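Long-range contacts in putative sensory box/GGDEF family protein (Vibrio parahaemolyticus, PDB 3LID), which probably senses an extracellular signal through the PDC-fold sensor domain crystallised here and, as the full-length protein, probably makes cyclic di-GMP from GTP: residues 230-236 with 260-264; 194-200 with 220-226. All blocks are in the same frame, centred on the assembly; numbering follows the deposited sequence.

Interaction 1 of 2, residues 230-236 with 260-264; sequences WPRVVSE and PLHLI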
ATOM      1  N   TRP A 230     -20.346   7.449  -7.220  1.00 18.96           N
ATOM      2  CA  TRP A 230     -19.125   7.039  -7.968  1.00 19.65           C
ATOM      3  C   TRP A 230     -18.555   8.018  -8.978  1.00 18.82           C
ATOM      4  O   TRP A 230     -17.374   8.321  -8.939  1.00 18.30           O
ATOM      5  CB  TRP A 230     -19.282   5.607  -8.503  1.00 18.63           C
ATOM      6  CG  TRP A 230     -18.129   5.029  -9.255  1.00 19.29           C
ATOM      7  CD1 TRP A 230     -18.146   4.509 -10.505  1.00 23.95           C
ATOM      8  CD2 TRP A 230     -16.804   4.737  -8.704  1.00 21.10           C
ATOM      9  NE1 TRP A 230     -16.901   3.998 -10.828  1.00 21.86           N
ATOM     10  CE2 TRP A 230     -16.087   4.066  -9.717  1.00 20.23           C
ATOM     11  CE3 TRP A 230     -16.181   4.999  -7.455  1.00 21.42           C
ATOM     12  CZ2 TRP A 230     -14.735   3.681  -9.574  1.00 21.77           C
ATOM     13  CZ3 TRP A 230     -14.849   4.610  -7.294  1.00 19.36           C
ATOM     14  CH2 TRP A 230     -14.151   3.939  -8.345  1.00 17.92           C
ATOM     15  N   PRO A 231     -19.374   8.624  -9.871  1.00 18.42           N
ATOM     16  CA  PRO A 231     -18.823   9.617 -10.756  1.00 18.35           C
ATOM     17  C   PRO A 231     -18.121  10.791 -10.072  1.00 17.58           C
ATOM     18  O   PRO A 231     -17.178  11.348 -10.630  1.00 18.67           O
ATOM     19  CB  PRO A 231     -20.108  10.145 -11.544  1.00 18.35           C
ATOM     20  CG  PRO A 231     -20.988   8.950 -11.525  1.00 19.22           C
ATOM     21  CD  PRO A 231     -20.861   8.447 -10.061  1.00 18.89           C
ATOM     22  N   ARG A 232     -18.598  11.201  -8.904  1.00 17.66           N
ATOM     23  CA  ARG A 232     -18.004  12.326  -8.205  1.00 18.71           C
ATOM     24  C   ARG A 232     -16.611  11.833  -7.738  1.00 19.58           C
ATOM     25  O   ARG A 232     -15.637  12.571  -7.769  1.00 19.78           O
ATOM     26  CB  ARG A 232     -18.875  12.698  -6.988  1.00 19.04           C
ATOM     27  CG  ARG A 232     -20.447  13.019  -7.365  1.00 19.38           C
ATOM     28  CD  ARG A 232     -20.622  14.384  -8.079  1.00 29.85           C
ATOM     29  NE  ARG A 232     -22.076  14.568  -8.399  1.00 32.20           N
ATOM     30  CZ  ARG A 232     -22.746  13.935  -9.380  1.00 32.53           C
ATOM     31  NH1 ARG A 232     -22.100  13.128 -10.193  1.00 29.01           N
ATOM     32  NH2 ARG A 232     -24.077  14.087  -9.542  1.00 25.13           N
ATOM     33  N   VAL A 233     -16.557  10.590  -7.264  1.00 17.78           N
ATOM     34  CA  VAL A 233     -15.245  10.063  -6.757  1.00 18.07           C
ATOM     35  C   VAL A 233     -14.271   9.981  -7.908  1.00 18.80           C
ATOM     36  O   VAL A 233     -13.129  10.440  -7.805  1.00 18.35           O
ATOM     37  CB  VAL A 233     -15.465   8.679  -6.214  1.00 17.60           C
ATOM     38  CG1 VAL A 233     -14.105   8.041  -5.742  1.00 17.22           C
ATOM     39  CG2 VAL A 233     -16.307   8.818  -4.927  1.00 17.45           C
ATOM     40  N   VAL A 234     -14.751   9.446  -9.055  1.00 17.56           N
ATOM     41  CA  VAL A 234     -13.880   9.252 -10.230  1.00 18.54           C
ATOM     42  C   VAL A 234     -13.360  10.557 -10.789  1.00 18.51           C
ATOM     43  O   VAL A 234     -12.287  10.612 -11.379  1.00 19.76           O
ATOM     44  CB  VAL A 234     -14.671   8.394 -11.279  1.00 18.59           C
ATOM     45  CG1 VAL A 234     -13.953   8.260 -12.627  1.00 19.13           C
ATOM     46  CG2 VAL A 234     -15.042   7.058 -10.617  1.00 18.13           C
ATOM     47  N   SER A 235     -14.075  11.656 -10.548  1.00 18.08           N
ATOM     48  CA  SER A 235     -13.590  12.964 -10.959  1.00 19.36           C
ATOM     49  C   SER A 235     -12.209  13.346 -10.343  1.00 18.93           C
ATOM     50  O   SER A 235     -11.529  14.210 -10.844  1.00 20.67           O
ATOM     51  CB  SER A 235     -14.625  14.029 -10.591  1.00 19.42           C
ATOM     52  OG  SER A 235     -14.520  14.490  -9.279  1.00 18.84           O
ATOM     53  N   GLU A 236     -11.871  12.662  -9.249  1.00 19.95           N
ATOM     54  CA  GLU A 236     -10.586  12.877  -8.501  1.00 18.85           C
ATOM     55  C   GLU A 236     -10.589  14.218  -7.769  1.00 23.06           C
ATOM     56  O   GLU A 236      -9.591  14.577  -7.165  1.00 23.68           O
ATOM     57  CB  GLU A 236      -9.382  12.758  -9.404  1.00 19.90           C
ATOM     58  CG  GLU A 236      -9.239  11.384  -9.984  1.00 21.80           C
ATOM     59  CD  GLU A 236      -8.056  11.249 -10.882  1.00 24.30           C
ATOM     60  OE1 GLU A 236      -7.077  11.923 -10.638  1.00 28.87           O
ATOM     61  OE2 GLU A 236      -8.093  10.428 -11.798  1.00 27.59           O
ATOM     62  N   PRO A 260      -5.348   6.731  -9.962  1.00 19.74           N
ATOM     63  CA  PRO A 260      -5.787   7.263  -8.689  1.00 18.41           C
ATOM     64  C   PRO A 260      -6.144   6.190  -7.666  1.00 18.73           C
ATOM     65  O   PRO A 260      -6.567   5.080  -8.025  1.00 19.54           O
ATOM     66  CB  PRO A 260      -7.059   8.078  -9.043  1.00 20.17           C
ATOM     67  CG  PRO A 260      -7.562   7.401 -10.247  1.00 22.63           C
ATOM     68  CD  PRO A 260      -6.364   6.928 -11.042  1.00 21.07           C
ATOM     69  N   LEU A 261      -5.995   6.565  -6.399  1.00 17.89           N
ATOM     70  CA  LEU A 261      -6.434   5.786  -5.251  1.00 17.03           C
ATOM     71  C   LEU A 261      -7.438   6.683  -4.551  1.00 16.87           C
ATOM     72  O   LEU A 261      -7.158   7.853  -4.316  1.00 16.61           O
ATOM     73  CB  LEU A 261      -5.266   5.516  -4.272  1.00 15.74           C
ATOM     74  CG  LEU A 261      -5.695   4.649  -3.077  1.00 18.20           C
ATOM     75  CD1 LEU A 261      -6.179   3.249  -3.462  1.00 21.01           C
ATOM     76  CD2 LEU A 261      -4.376   4.503  -2.232  1.00 22.03           C
ATOM     77  N   HIS A 262      -8.613   6.159  -4.259  1.00 16.15           N
ATOM     78  CA  HIS A 262      -9.673   7.072  -3.683  1.00 16.05           C
ATOM     79  C   HIS A 262      -9.783   6.846  -2.219  1.00 16.71           C
ATOM     80  O   HIS A 262      -9.835   5.714  -1.742  1.00 18.50           O
ATOM     81  CB  HIS A 262     -11.019   6.743  -4.361  1.00 16.13           C
ATOM     82  CG  HIS A 262     -10.948   6.819  -5.851  1.00 15.16           C
ATOM     83  ND1 HIS A 262     -10.704   8.009  -6.523  1.00 15.40           N
ATOM     84  CD2 HIS A 262     -11.127   5.871  -6.818  1.00 16.18           C
ATOM     85  CE1 HIS A 262     -10.726   7.794  -7.829  1.00 18.47           C
ATOM     86  NE2 HIS A 262     -10.993   6.514  -8.044  1.00 19.21           N
ATOM     87  N   LEU A 263      -9.774   7.933  -1.447  1.00 17.07           N
ATOM     88  CA  LEU A 263      -9.844   7.807  -0.014  1.00 16.70           C
ATOM     89  C   LEU A 263     -11.309   8.199   0.319  1.00 17.86           C
ATOM     90  O   LEU A 263     -11.790   9.232  -0.139  1.00 17.55           O
ATOM     91  CB  LEU A 263      -8.922   8.823   0.684  1.00 18.02           C
ATOM     92  CG  LEU A 263      -7.415   8.442   0.739  1.00 22.20           C
ATOM     93  CD1 LEU A 263      -6.862   8.008  -0.615  1.00 21.14           C
ATOM     94  CD2 LEU A 263      -6.672   9.726   1.236  1.00 22.94           C
ATOM     95  N   ILE A 264     -11.940   7.378   1.124  1.00 18.03           N
ATOM     96  CA  ILE A 264     -13.410   7.523   1.406  1.00 17.53           C
ATOM     97  C   ILE A 264     -13.665   7.536   2.855  1.00 16.68           C
ATOM     98  O   ILE A 264     -13.149   6.709   3.610  1.00 18.28           O
ATOM     99  CB  ILE A 264     -14.123   6.334   0.804  1.00 16.87           C
ATOM    100  CG1 ILE A 264     -13.862   6.221  -0.719  1.00 22.22           C
ATOM    101  CG2 ILE A 264     -15.664   6.303   1.149  1.00 21.14           C
ATOM    102  CD1 ILE A 264     -14.361   7.329  -1.546  1.00 20.33           C
TER
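Trp230, in helix 230-234, brings the six-membered part of its indole up to the imidazole of His262 on strand 260-268. CH2 of Trp230 comes within 3.9 Å of His262 CD2, and the two ring planes stand at 83° in an oblique aromatic pair. Within the helix, Val234 lays its CG2 over the centre of one indole face, which helps to fix how the tryptophan ring is turned.

Val233 makes the central apolar contact by dividing its two methyl groups. With CG1 opposite the backbone N (chi1 177°), that methyl is carried over one face of the imidazole, 3.6 Å from Val233 CG1 to the centroid of the His262 ring: a CH-pi contact displaced toward the rim, near His262 CG. The second methyl runs the other way, and Val233 CG2 reaches Ile264 CD1 at 4.2 Å. The backbone of Val234 also borders the ring, its CA 4.2 Å from His262 CE1. The imidazole is thus packed from several directions, while its ND1 is hydrogen-bonded to Ser252 OG on the neighbouring strand.

Glu236 leaves the helical conformation with a positive phi, although its N still bonds to the carbonyl O of Val233. Its side chain, extended beyond CG, runs across Pro260 and places OE2 3.4 Å from Pro260 CG. On the way, Glu236 CG passes the imidazole edge near the plane of the ring. The other carboxylate oxygen, OE1, makes a long, weak ion pair with Lys254.

The short helix packs on an antiparallel sheet of the PDC-fold sensor domain; the N-to-C directions of 230-234 and 260-264 differ by 125°, their axes approaching to 10.1 Å. Phe250 of strand 246-254 touches Val233 and Ile264, whereas Val194 of strand 189-195 meets Trp230, and Phe222 of helix 222-225 packs against Val233 and Ile264.

Interaction 2 of 2, residues 194-200 with 220-226; sequences VKHKGFY and FNFSNMY. With EDO (1,2-ethanediol), chain H.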
ATOM      1  N   VAL A 194     -10.327   2.811  -1.843  1.00 15.26           N
ATOM      2  CA  VAL A 194     -11.027   2.258  -2.995  1.00 15.14           C
ATOM      3  C   VAL A 194     -10.226   2.465  -4.185  1.00 13.86           C
ATOM      4  O   VAL A 194      -9.829   3.598  -4.532  1.00 16.22           O
ATOM      5  CB  VAL A 194     -12.455   2.960  -3.142  1.00 14.41           C
ATOM      6  CG1 VAL A 194     -13.147   2.405  -4.373  1.00 16.38           C
ATOM      7  CG2 VAL A 194     -13.262   2.614  -1.909  1.00 16.42           C
ATOM      8  N   LYS A 195      -9.972   1.381  -4.949  1.00 14.56           N
ATOM      9  CA  LYS A 195      -9.144   1.517  -6.117  1.00 15.79           C
ATOM     10  C   LYS A 195      -9.864   2.124  -7.300  1.00 16.98           C
ATOM     11  O   LYS A 195     -11.092   2.286  -7.287  1.00 17.16           O
ATOM     12  CB  LYS A 195      -8.709   0.097  -6.585  1.00 16.77           C
ATOM     13  CG  LYS A 195      -7.755  -0.476  -5.486  1.00 16.69           C
ATOM     14  CD  LYS A 195      -7.067  -1.738  -6.144  1.00 17.57           C
ATOM     15  CE  LYS A 195      -8.149  -2.839  -6.279  1.00 17.92           C
ATOM     16  NZ  LYS A 195      -7.447  -4.147  -6.907  1.00 18.18           N
ATOM     17  N   HIS A 196      -9.109   2.429  -8.315  1.00 18.08           N
ATOM     18  CA  HIS A 196      -9.639   3.010  -9.551  1.00 20.16           C
ATOM     19  C   HIS A 196     -10.734   2.123 -10.159  1.00 20.76           C
ATOM     20  O   HIS A 196     -11.706   2.622 -10.842  1.00 19.75           O
ATOM     21  CB  HIS A 196      -8.442   3.102 -10.498  1.00 20.94           C
ATOM     22  CG  HIS A 196      -8.777   3.549 -11.873  1.00 28.14           C
ATOM     23  ND1 HIS A 196      -9.371   4.766 -12.128  1.00 27.03           N
ATOM     24  CD2 HIS A 196      -8.566   2.957 -13.077  1.00 33.54           C
ATOM     25  CE1 HIS A 196      -9.546   4.893 -13.430  1.00 32.76           C
ATOM     26  NE2 HIS A 196      -9.065   3.817 -14.031  1.00 35.82           N
ATOM     27  N   LYS A 197     -10.573   0.804  -9.968  1.00 20.35           N
ATOM     28  CA  LYS A 197     -11.604  -0.162 -10.424  1.00 19.58           C
ATOM     29  C   LYS A 197     -12.822  -0.283  -9.544  1.00 19.16           C
ATOM     30  O   LYS A 197     -13.722  -1.039  -9.901  1.00 22.33           O
ATOM     31  CB  LYS A 197     -11.026  -1.573 -10.481  1.00 19.96           C
ATOM     32  CG  LYS A 197     -10.742  -2.124  -8.955  1.00 14.58           C
ATOM     33  CD  LYS A 197     -10.127  -3.519  -9.667  1.00 18.33           C
ATOM     34  CE  LYS A 197      -9.367  -3.300 -10.927  1.00 32.21           C
ATOM     35  NZ  LYS A 197      -9.565  -4.261 -12.212  1.00 37.23           N
ATOM     36  N   GLY A 198     -12.897   0.433  -8.416  1.00 18.30           N
ATOM     37  CA  GLY A 198     -14.082   0.417  -7.550  1.00 18.09           C
ATOM     38  C   GLY A 198     -14.086  -0.527  -6.358  1.00 16.93           C
ATOM     39  O   GLY A 198     -14.887  -0.430  -5.466  1.00 17.79           O
ATOM     40  N   PHE A 199     -13.084  -1.441  -6.300  1.00 18.63           N
ATOM     41  CA  PHE A 199     -13.066  -2.373  -5.221  1.00 16.76           C
ATOM     42  C   PHE A 199     -12.236  -1.855  -4.050  1.00 17.49           C
ATOM     43  O   PHE A 199     -11.334  -1.023  -4.250  1.00 18.25           O
ATOM     44  CB  PHE A 199     -12.459  -3.718  -5.730  1.00 17.47           C
ATOM     45  CG  PHE A 199     -13.403  -4.457  -6.669  1.00 14.67           C
ATOM     46  CD1 PHE A 199     -14.500  -5.109  -6.123  1.00 16.26           C
ATOM     47  CD2 PHE A 199     -13.142  -4.486  -8.001  1.00 17.50           C
ATOM     48  CE1 PHE A 199     -15.383  -5.804  -7.018  1.00 19.61           C
ATOM     49  CE2 PHE A 199     -14.047  -5.186  -8.915  1.00 21.62           C
ATOM     50  CZ  PHE A 199     -15.128  -5.815  -8.318  1.00 18.03           C
ATOM     51  N   TYR A 200     -12.517  -2.372  -2.881  1.00 16.67           N
ATOM     52  CA  TYR A 200     -11.905  -1.897  -1.635  1.00 17.51           C
ATOM     53  C   TYR A 200     -10.621  -2.628  -1.311  1.00 19.65           C
ATOM     54  O   TYR A 200     -10.584  -3.889  -1.395  1.00 20.02           O
ATOM     55  CB  TYR A 200     -12.837  -2.140  -0.490  1.00 18.06           C
ATOM     56  CG  TYR A 200     -14.026  -1.163  -0.469  1.00 16.71           C
ATOM     57  CD1 TYR A 200     -14.087  -0.162   0.472  1.00 17.65           C
ATOM     58  CD2 TYR A 200     -15.127  -1.359  -1.341  1.00 22.10           C
ATOM     59  CE1 TYR A 200     -15.189   0.749   0.536  1.00 19.78           C
ATOM     60  CE2 TYR A 200     -16.223  -0.444  -1.294  1.00 20.77           C
ATOM     61  CZ  TYR A 200     -16.238   0.548  -0.343  1.00 23.57           C
ATOM     62  OH  TYR A 200     -17.361   1.395  -0.283  1.00 24.29           O
ATOM     63  N   PHE A 220     -19.100  -5.833  -3.433  1.00 29.52           N
ATOM     64  CA  PHE A 220     -18.521  -4.694  -2.743  1.00 28.07           C
ATOM     65  C   PHE A 220     -17.667  -3.898  -3.690  1.00 26.82           C
ATOM     66  O   PHE A 220     -16.383  -3.867  -3.578  1.00 25.26           O
ATOM     67  CB  PHE A 220     -17.724  -5.195  -1.553  1.00 27.90           C
ATOM     68  CG  PHE A 220     -18.588  -5.872  -0.510  1.00 33.89           C
ATOM     69  CD1 PHE A 220     -19.365  -5.103   0.365  1.00 36.58           C
ATOM     70  CD2 PHE A 220     -18.633  -7.259  -0.417  1.00 34.58           C
ATOM     71  CE1 PHE A 220     -20.171  -5.712   1.343  1.00 38.66           C
ATOM     72  CE2 PHE A 220     -19.438  -7.876   0.553  1.00 37.87           C
ATOM     73  CZ  PHE A 220     -20.203  -7.095   1.429  1.00 38.14           C
ATOM     74  N   ASN A 221     -18.328  -3.271  -4.666  1.00 25.19           N
ATOM     75  CA  ASN A 221     -17.659  -2.352  -5.539  1.00 21.39           C
ATOM     76  C   ASN A 221     -18.384  -1.008  -5.333  1.00 23.57           C
ATOM     77  O   ASN A 221     -19.636  -0.970  -5.234  1.00 20.92           O
ATOM     78  CB  ASN A 221     -17.715  -2.784  -6.990  1.00 22.62           C
ATOM     79  CG  ASN A 221     -16.893  -1.898  -7.875  1.00 21.66           C
ATOM     80  OD1 ASN A 221     -17.206  -0.708  -8.077  1.00 22.15           O
ATOM     81  ND2 ASN A 221     -15.791  -2.445  -8.423  1.00 22.84           N
ATOM     82  N   PHE A 222     -17.602   0.061  -5.169  1.00 21.44           N
ATOM     83  CA  PHE A 222     -18.199   1.346  -4.865  1.00 22.34           C
ATOM     84  C   PHE A 222     -19.210   1.741  -5.963  1.00 21.66           C
ATOM     85  O   PHE A 222     -20.229   2.381  -5.668  1.00 24.19           O
ATOM     86  CB  PHE A 222     -17.114   2.412  -4.806  1.00 21.94           C
ATOM     87  CG  PHE A 222     -17.582   3.657  -4.085  1.00 19.31           C
ATOM     88  CD1 PHE A 222     -17.377   3.834  -2.751  1.00 21.09           C
ATOM     89  CD2 PHE A 222     -18.266   4.642  -4.828  1.00 20.21           C
ATOM     90  CE1 PHE A 222     -17.797   5.036  -2.077  1.00 21.94           C
ATOM     91  CE2 PHE A 222     -18.699   5.832  -4.206  1.00 22.30           C
ATOM     92  CZ  PHE A 222     -18.458   6.028  -2.830  1.00 20.52           C
ATOM     93  N   SER A 223     -18.923   1.368  -7.170  1.00 23.12           N
ATOM     94  CA  SER A 223     -19.821   1.753  -8.277  1.00 25.70           C
ATOM     95  C   SER A 223     -21.163   1.011  -8.218  1.00 26.19           C
ATOM     96  O   SER A 223     -22.157   1.490  -8.766  1.00 26.10           O
ATOM     97  CB  SER A 223     -19.175   1.570  -9.612  1.00 25.95           C
ATOM     98  OG  SER A 223     -19.115   0.177  -9.960  1.00 28.60           O
ATOM     99  N   ASN A 224     -21.180  -0.157  -7.598  1.00 25.31           N
ATOM    100  CA  ASN A 224     -22.421  -0.921  -7.418  1.00 26.51           C
ATOM    101  C   ASN A 224     -23.116  -0.430  -6.183  1.00 26.23           C
ATOM    102  O   ASN A 224     -24.346  -0.337  -6.127  1.00 26.14           O
ATOM    103  CB  ASN A 224     -22.032  -2.400  -7.232  1.00 27.60           C
ATOM    104  CG  ASN A 224     -23.211  -3.307  -7.097  1.00 34.40           C
ATOM    105  OD1 ASN A 224     -24.097  -3.323  -7.984  1.00 37.73           O
ATOM    106  ND2 ASN A 224     -23.209  -4.149  -6.044  1.00 36.96           N
ATOM    107  N   MET A 225     -22.348  -0.125  -5.140  1.00 23.90           N
ATOM    108  CA  MET A 225     -22.898   0.319  -3.873  1.00 23.44           C
ATOM    109  C   MET A 225     -23.528   1.749  -3.903  1.00 24.38           C
ATOM    110  O   MET A 225     -24.600   1.981  -3.317  1.00 23.75           O
ATOM    111  CB  MET A 225     -21.817   0.228  -2.793  1.00 23.65           C
ATOM    112  CG  MET A 225     -21.464  -1.254  -2.452  1.00 26.28           C
ATOM    113  SD  MET A 225     -19.760  -1.209  -1.742  1.00 28.08           S
ATOM    114  CE  MET A 225     -20.046  -0.611  -0.163  1.00 26.25           C
ATOM    115  N   TYR A 226     -22.862   2.650  -4.603  1.00 21.79           N
ATOM    116  CA  TYR A 226     -23.188   4.077  -4.672  1.00 24.14           C
ATOM    117  C   TYR A 226     -23.071   4.563  -6.090  1.00 23.10           C
ATOM    118  O   TYR A 226     -22.248   5.420  -6.434  1.00 21.34           O
ATOM    119  CB  TYR A 226     -22.269   4.900  -3.738  1.00 23.81           C
ATOM    120  CG  TYR A 226     -22.253   4.427  -2.315  1.00 23.64           C
ATOM    121  CD1 TYR A 226     -23.391   4.531  -1.488  1.00 26.03           C
ATOM    122  CD2 TYR A 226     -21.128   3.859  -1.772  1.00 21.99           C
ATOM    123  CE1 TYR A 226     -23.381   4.123  -0.163  1.00 28.44           C
ATOM    124  CE2 TYR A 226     -21.108   3.491  -0.425  1.00 24.75           C
ATOM    125  CZ  TYR A 226     -22.259   3.618   0.377  1.00 27.24           C
ATOM    126  OH  TYR A 226     -22.266   3.233   1.719  1.00 29.15           O
TER
HETATM  127  C1  EDO H   5      -6.832  -6.905  -4.686  1.00 19.71           C
HETATM  128  O1  EDO H   5      -8.008  -6.005  -4.615  1.00 19.81           O
HETATM  129  C2  EDO H   5      -5.608  -6.104  -4.289  1.00 16.55           C
HETATM  130  O2  EDO H   5      -5.321  -5.152  -5.325  1.00 19.35           O
HETATM  131  O   HOH W   1     -13.990  -4.899  -2.736  1.00 20.29           O
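Phe220 directs its carbonyl O to the edge of the Tyr200 ring, in the ring plane, just ahead of an asparagine N-cap that ties the one-turn helix 222-225 of this PDC-fold domain to the turn after strand 189-195. A water bridges the two backbones, donating to Phe220 O and accepting from Tyr200 N.

Asn221 is the N-cap, and both ends of its amide are used. OD1 accepts from Ser223 N at 2.8 Å, in the carbonyl plane and on a lone pair, while Ser223 OG donates to the same oxygen from above that plane. ND2 faces the other segment: it gives a nearly straight bond (166°) of 2.9 Å to Lys197 O, almost in the amide plane. The same nitrogen lies 3.2 Å above the Phe199 ring, over its centre, with amide and ring planes 81° apart. Gly198, closing a type I turn from Lys195, lies alongside the amide, its CA 3.4 Å from Asn221 OD1.

Phe222 adds the backbone bond, its N donating to Gly198 O at 2.8 Å. Its CB packs on Val194 CG1, and because CG lies roughly opposite the backbone N, the ring swings past the hydroxyl end of Tyr200, with Phe222 CD1 3.5 Å from Tyr200 OH. Tyr226 CD2 covers part of one Phe222 face.

Met225 meets Tyr200 from the opposite direction in an oblique Met-aromatic contact, SD 3.6 Å from Tyr200 CE2. Arg208 adds a cation-pi contact to the same tyrosine. The methionine chain bends at its last torsion (chi3 76°), which carries the terminal methyl CE to the phenol end of Tyr200. Tyr226, its hydroxyl hydrogen-bonded to Asp266, turns a ring edge to the same phenol, with Tyr226 CE2 4.3 Å from Tyr200 OH.

How the interactions relate
Interactions 1 and 2 exemplify how two short, consecutive helices can cover one region of a sheet. Their centres are about 10 Å apart, and they follow in series along the chain. Strands 189-195 and 260-268 are antiparallel neighbours, with a probable hydrogen bond of 2.8 Å from His262 N to Val194 O. Trp230 bridges the contacts: its CE3 lies 3.4 Å from Phe222 CD2, its CD1 3.2 Å from Ser223 CB, and its CZ2 3.5 Å from His196 O. The ethanediol bound by Lys195 NZ, probably from the crystallisation liquor, also bonds to Asp212, which forms a salt bridge with that lysine.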